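Local coordinates for TRAP solute Binding Protein (Uncultured marine bacterium, PDB 5I7I) that binds aromatic acids such as 3-hydroxybenzoate, probably to deliver them to a TRAP transporter in the membrane, at residues F142-G147 and L233-F238. Sequence-based numbering, arbitrary orientation.
Sequences FCHAPG and LYTTPF. With 3HB (3-hydroxybenzoic acid), chain C.
F142 and F238 pair as antiparallel, hydrogen-bonded strand residues: F238 N gives a short bond to F142 O (2.7 Å), and F142 N answers with a longer one to F238 O. Away from this pair the two segments run on without regular strand pairing, still roughly antiparallel, and meet again where G147 N donates to Y234 O (2.9 Å). A water bridges G147 O and L233 N past that point. Between these ties T235 reaches across, its hydroxyl OG1 donating to H144 O at 2.8 Å. T235 OG1 also lies over one face of the H144 imidazole. With CG turned in between its own backbone N and carbonyl carbon (chi1 56°), H144 swings its ring back against the other segment. There ND1 donates almost straight (174°) to A145 O, which fixes the ring's rotation, while F238 CZ and Y234 CE2 come up at its edge. NE2 meets a water 2.8 Å away that also binds Y234 OH and donates to the ligand carboxylate at O1'. H144 and F238 line the 3-hydroxybenzoate pocket, the ligand's O3 lying at the F238 ring edge. Cutting H144 back to an alanine is likely to leave A145 O without this donor and the water without one of its partners, and to open a gap between F238 and Y234. F142 CE2 touches F238 CD2, the rings inclined at 72°. The contact joins edge strand 136-143 to strand 237-243 and follows both segments out between the two sheets, as interdomain connectors do in solute-binding proteins. Helix 114-126 packs on C143 and P237, helix 172-180 on Y234, and helix 264-287 brings W274 against F142, H144 and F238.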
ATOM      1  N   PHE A 142      -0.822   5.811  -4.479  1.00  5.90           N
ATOM      2  CA  PHE A 142      -0.298   4.724  -5.293  1.00  5.83           C
ATOM      3  C   PHE A 142      -0.351   3.448  -4.463  1.00  6.13           C
ATOM      4  O   PHE A 142      -0.957   3.423  -3.389  1.00  6.50           O
ATOM      5  CB  PHE A 142       1.084   5.070  -5.852  1.00  6.96           C
ATOM      6  CG  PHE A 142       2.134   5.432  -4.835  1.00  6.36           C
ATOM      7  CD1 PHE A 142       2.311   6.752  -4.435  1.00  6.77           C
ATOM      8  CD2 PHE A 142       2.985   4.467  -4.323  1.00  5.89           C
ATOM      9  CE1 PHE A 142       3.321   7.090  -3.563  1.00  7.50           C
ATOM     10  CE2 PHE A 142       3.999   4.808  -3.452  1.00  7.50           C
ATOM     11  CZ  PHE A 142       4.149   6.121  -3.068  1.00  7.12           C
ATOM     12  N   CYS A 143       0.249   2.367  -4.956  1.00  5.22           N
ATOM     13  CA  CYS A 143       0.099   1.090  -4.279  1.00  6.25           C
ATOM     14  C   CYS A 143       1.283   0.205  -4.605  1.00  5.88           C
ATOM     15  O   CYS A 143       2.070   0.494  -5.507  1.00  6.90           O
ATOM     16  CB  CYS A 143      -1.220   0.416  -4.664  1.00  6.52           C
ATOM     17  SG  CYS A 143      -1.366   0.027  -6.415  1.00  7.20           S
ATOM     18  N   HIS A 144       1.364  -0.912  -3.894  1.00  6.41           N
ATOM     19  CA  HIS A 144       2.403  -1.895  -4.133  1.00  5.92           C
ATOM     20  C   HIS A 144       1.975  -2.886  -5.222  1.00  5.57           C
ATOM     21  O   HIS A 144       0.803  -2.999  -5.586  1.00  6.46           O
ATOM     22  CB  HIS A 144       2.827  -2.592  -2.831  1.00  5.75           C
ATOM     23  CG  HIS A 144       1.737  -3.266  -2.039  1.00  6.13           C
ATOM     24  ND1 HIS A 144       1.161  -4.465  -2.412  1.00  6.28           N
ATOM     25  CD2 HIS A 144       1.207  -2.963  -0.824  1.00  7.80           C
ATOM     26  CE1 HIS A 144       0.303  -4.849  -1.478  1.00  5.95           C
ATOM     27  NE2 HIS A 144       0.324  -3.967  -0.496  1.00  7.23           N
ATOM     28  N   ALA A 145       2.948  -3.589  -5.777  1.00  6.10           N
ATOM     29  CA  ALA A 145       2.617  -4.709  -6.645  1.00  7.02           C
ATOM     30  C   ALA A 145       1.799  -5.724  -5.855  1.00  5.53           C
ATOM     31  O   ALA A 145       1.872  -5.763  -4.632  1.00  5.90           O
ATOM     32  CB  ALA A 145       3.900  -5.348  -7.160  1.00  7.91           C
ATOM     33  N   PRO A 146       0.987  -6.536  -6.514  1.00  6.06           N
ATOM     34  CA  PRO A 146       0.091  -7.418  -5.758  1.00  7.31           C
ATOM     35  C   PRO A 146       0.786  -8.193  -4.653  1.00  6.51           C
ATOM     36  O   PRO A 146       1.878  -8.738  -4.824  1.00  7.38           O
ATOM     37  CB  PRO A 146      -0.486  -8.340  -6.825  1.00  8.81           C
ATOM     38  CG  PRO A 146      -0.487  -7.494  -8.056  1.00  9.83           C
ATOM     39  CD  PRO A 146       0.786  -6.672  -7.967  1.00  8.94           C
ATOM     40  N   GLY A 147       0.149  -8.223  -3.500  1.00  5.94           N
ATOM     41  CA  GLY A 147       0.686  -8.961  -2.382  1.00  6.03           C
ATOM     42  C   GLY A 147       0.699 -10.466  -2.586  1.00  5.77           C
ATOM     43  O   GLY A 147      -0.025 -11.026  -3.414  1.00  7.38           O
ATOM     44  N   LEU A 233      -3.522 -10.880  -6.044  1.00  7.12           N
ATOM     45  CA  LEU A 233      -4.398 -11.190  -4.921  1.00  6.95           C
ATOM     46  C   LEU A 233      -5.062  -9.943  -4.364  1.00  5.90           C
ATOM     47  O   LEU A 233      -6.280  -9.920  -4.170  1.00  7.20           O
ATOM     48  CB  LEU A 233      -3.574 -11.887  -3.841  1.00  8.98           C
ATOM     49  CG  LEU A 233      -4.337 -12.447  -2.658  1.00 13.78           C
ATOM     50  CD1 LEU A 233      -5.237 -13.599  -3.139  1.00 16.97           C
ATOM     51  CD2 LEU A 233      -3.354 -12.910  -1.576  1.00 14.06           C
ATOM     52  N   TYR A 234      -4.281  -8.900  -4.109  1.00  6.74           N
ATOM     53  CA  TYR A 234      -4.772  -7.660  -3.530  1.00  5.45           C
ATOM     54  C   TYR A 234      -3.630  -6.665  -3.599  1.00  6.21           C
ATOM     55  O   TYR A 234      -2.462  -7.036  -3.793  1.00  5.95           O
ATOM     56  CB  TYR A 234      -5.191  -7.829  -2.051  1.00  6.14           C
ATOM     57  CG  TYR A 234      -3.961  -7.854  -1.163  1.00  6.21           C
ATOM     58  CD1 TYR A 234      -3.198  -8.998  -1.034  1.00  6.89           C
ATOM     59  CD2 TYR A 234      -3.518  -6.698  -0.513  1.00  6.44           C
ATOM     60  CE1 TYR A 234      -2.032  -9.006  -0.283  1.00  7.63           C
ATOM     61  CE2 TYR A 234      -2.330  -6.702   0.242  1.00  6.07           C
ATOM     62  CZ  TYR A 234      -1.599  -7.854   0.348  1.00  8.09           C
ATOM     63  OH  TYR A 234      -0.404  -7.896   1.040  1.00  7.57           O
ATOM     64  N   THR A 235      -3.977  -5.399  -3.406  1.00  6.04           N
ATOM     65  CA  THR A 235      -2.994  -4.396  -3.041  1.00  6.01           C
ATOM     66  C   THR A 235      -3.632  -3.498  -2.002  1.00  4.71           C
ATOM     67  O   THR A 235      -4.826  -3.616  -1.700  1.00  6.10           O
ATOM     68  CB  THR A 235      -2.512  -3.588  -4.253  1.00  5.75           C
ATOM     69  OG1 THR A 235      -1.397  -2.809  -3.859  1.00  6.63           O
ATOM     70  CG2 THR A 235      -3.582  -2.643  -4.765  1.00  7.32           C
ATOM     71  N   THR A 236      -2.831  -2.594  -1.443  1.00  5.68           N
ATOM     72  CA  THR A 236      -3.374  -1.623  -0.498  1.00  7.10           C
ATOM     73  C   THR A 236      -2.814  -0.231  -0.800  1.00  6.84           C
ATOM     74  O   THR A 236      -1.615  -0.094  -1.099  1.00  7.53           O
ATOM     75  CB  THR A 236      -3.167  -2.042   0.974  1.00  7.68           C
ATOM     76  OG1 THR A 236      -4.063  -1.350   1.844  1.00  8.90           O
ATOM     77  CG2 THR A 236      -1.726  -1.812   1.434  1.00  7.82           C
ATOM     78  N   PRO A 237      -3.662   0.794  -0.829  1.00  5.84           N
ATOM     79  CA  PRO A 237      -3.188   2.133  -1.197  1.00  5.57           C
ATOM     80  C   PRO A 237      -2.271   2.769  -0.168  1.00  6.22           C
ATOM     81  O   PRO A 237      -2.533   2.749   1.040  1.00  6.55           O
ATOM     82  CB  PRO A 237      -4.478   2.934  -1.366  1.00  6.29           C
ATOM     83  CG  PRO A 237      -5.454   1.935  -1.781  1.00  7.15           C
ATOM     84  CD  PRO A 237      -5.121   0.702  -0.992  1.00  6.35           C
ATOM     85  N   PHE A 238      -1.195   3.346  -0.682  1.00  5.47           N
ATOM     86  CA  PHE A 238      -0.293   4.232   0.031  1.00  6.00           C
ATOM     87  C   PHE A 238      -0.688   5.688  -0.190  1.00  5.64           C
ATOM     88  O   PHE A 238      -1.136   6.064  -1.271  1.00  7.58           O
ATOM     89  CB  PHE A 238       1.120   4.073  -0.526  1.00  7.42           C
ATOM     90  CG  PHE A 238       1.706   2.692  -0.425  1.00  6.38           C
ATOM     91  CD1 PHE A 238       1.614   1.949   0.739  1.00  7.06           C
ATOM     92  CD2 PHE A 238       2.406   2.183  -1.498  1.00  8.00           C
ATOM     93  CE1 PHE A 238       2.208   0.694   0.829  1.00  5.95           C
ATOM     94  CE2 PHE A 238       3.024   0.940  -1.428  1.00  6.68           C
ATOM     95  CZ  PHE A 238       2.926   0.200  -0.252  1.00  6.84           C
TER
HETATM   96  C1' 3HB C 401       1.922  -3.448   4.647  1.00  6.71           C
HETATM   97  O1' 3HB C 401       1.506  -4.561   4.232  1.00  6.21           O
HETATM   98  O2' 3HB C 401       1.487  -2.974   5.728  1.00  6.74           O
HETATM   99  C1  3HB C 401       3.004  -2.694   3.885  1.00  5.35           C
HETATM  100  C2  3HB C 401       3.374  -3.134   2.616  1.00  6.65           C
HETATM  101  C3  3HB C 401       4.353  -2.473   1.916  1.00  6.31           C
HETATM  102  C4  3HB C 401       4.992  -1.397   2.472  1.00  5.94           C
HETATM  103  C5  3HB C 401       4.623  -0.951   3.738  1.00  6.92           C
HETATM  104  C6  3HB C 401       3.634  -1.599   4.451  1.00  6.66           C
HETATM  105  O3  3HB C 401       4.701  -2.922   0.663  1.00  7.59           O
HETATM  106  O   HOH W   1       0.181  -5.434   1.938  1.00  6.61           O
HETATM  107  O   HOH W   2      -0.756 -11.893  -5.986  1.00  8.96           O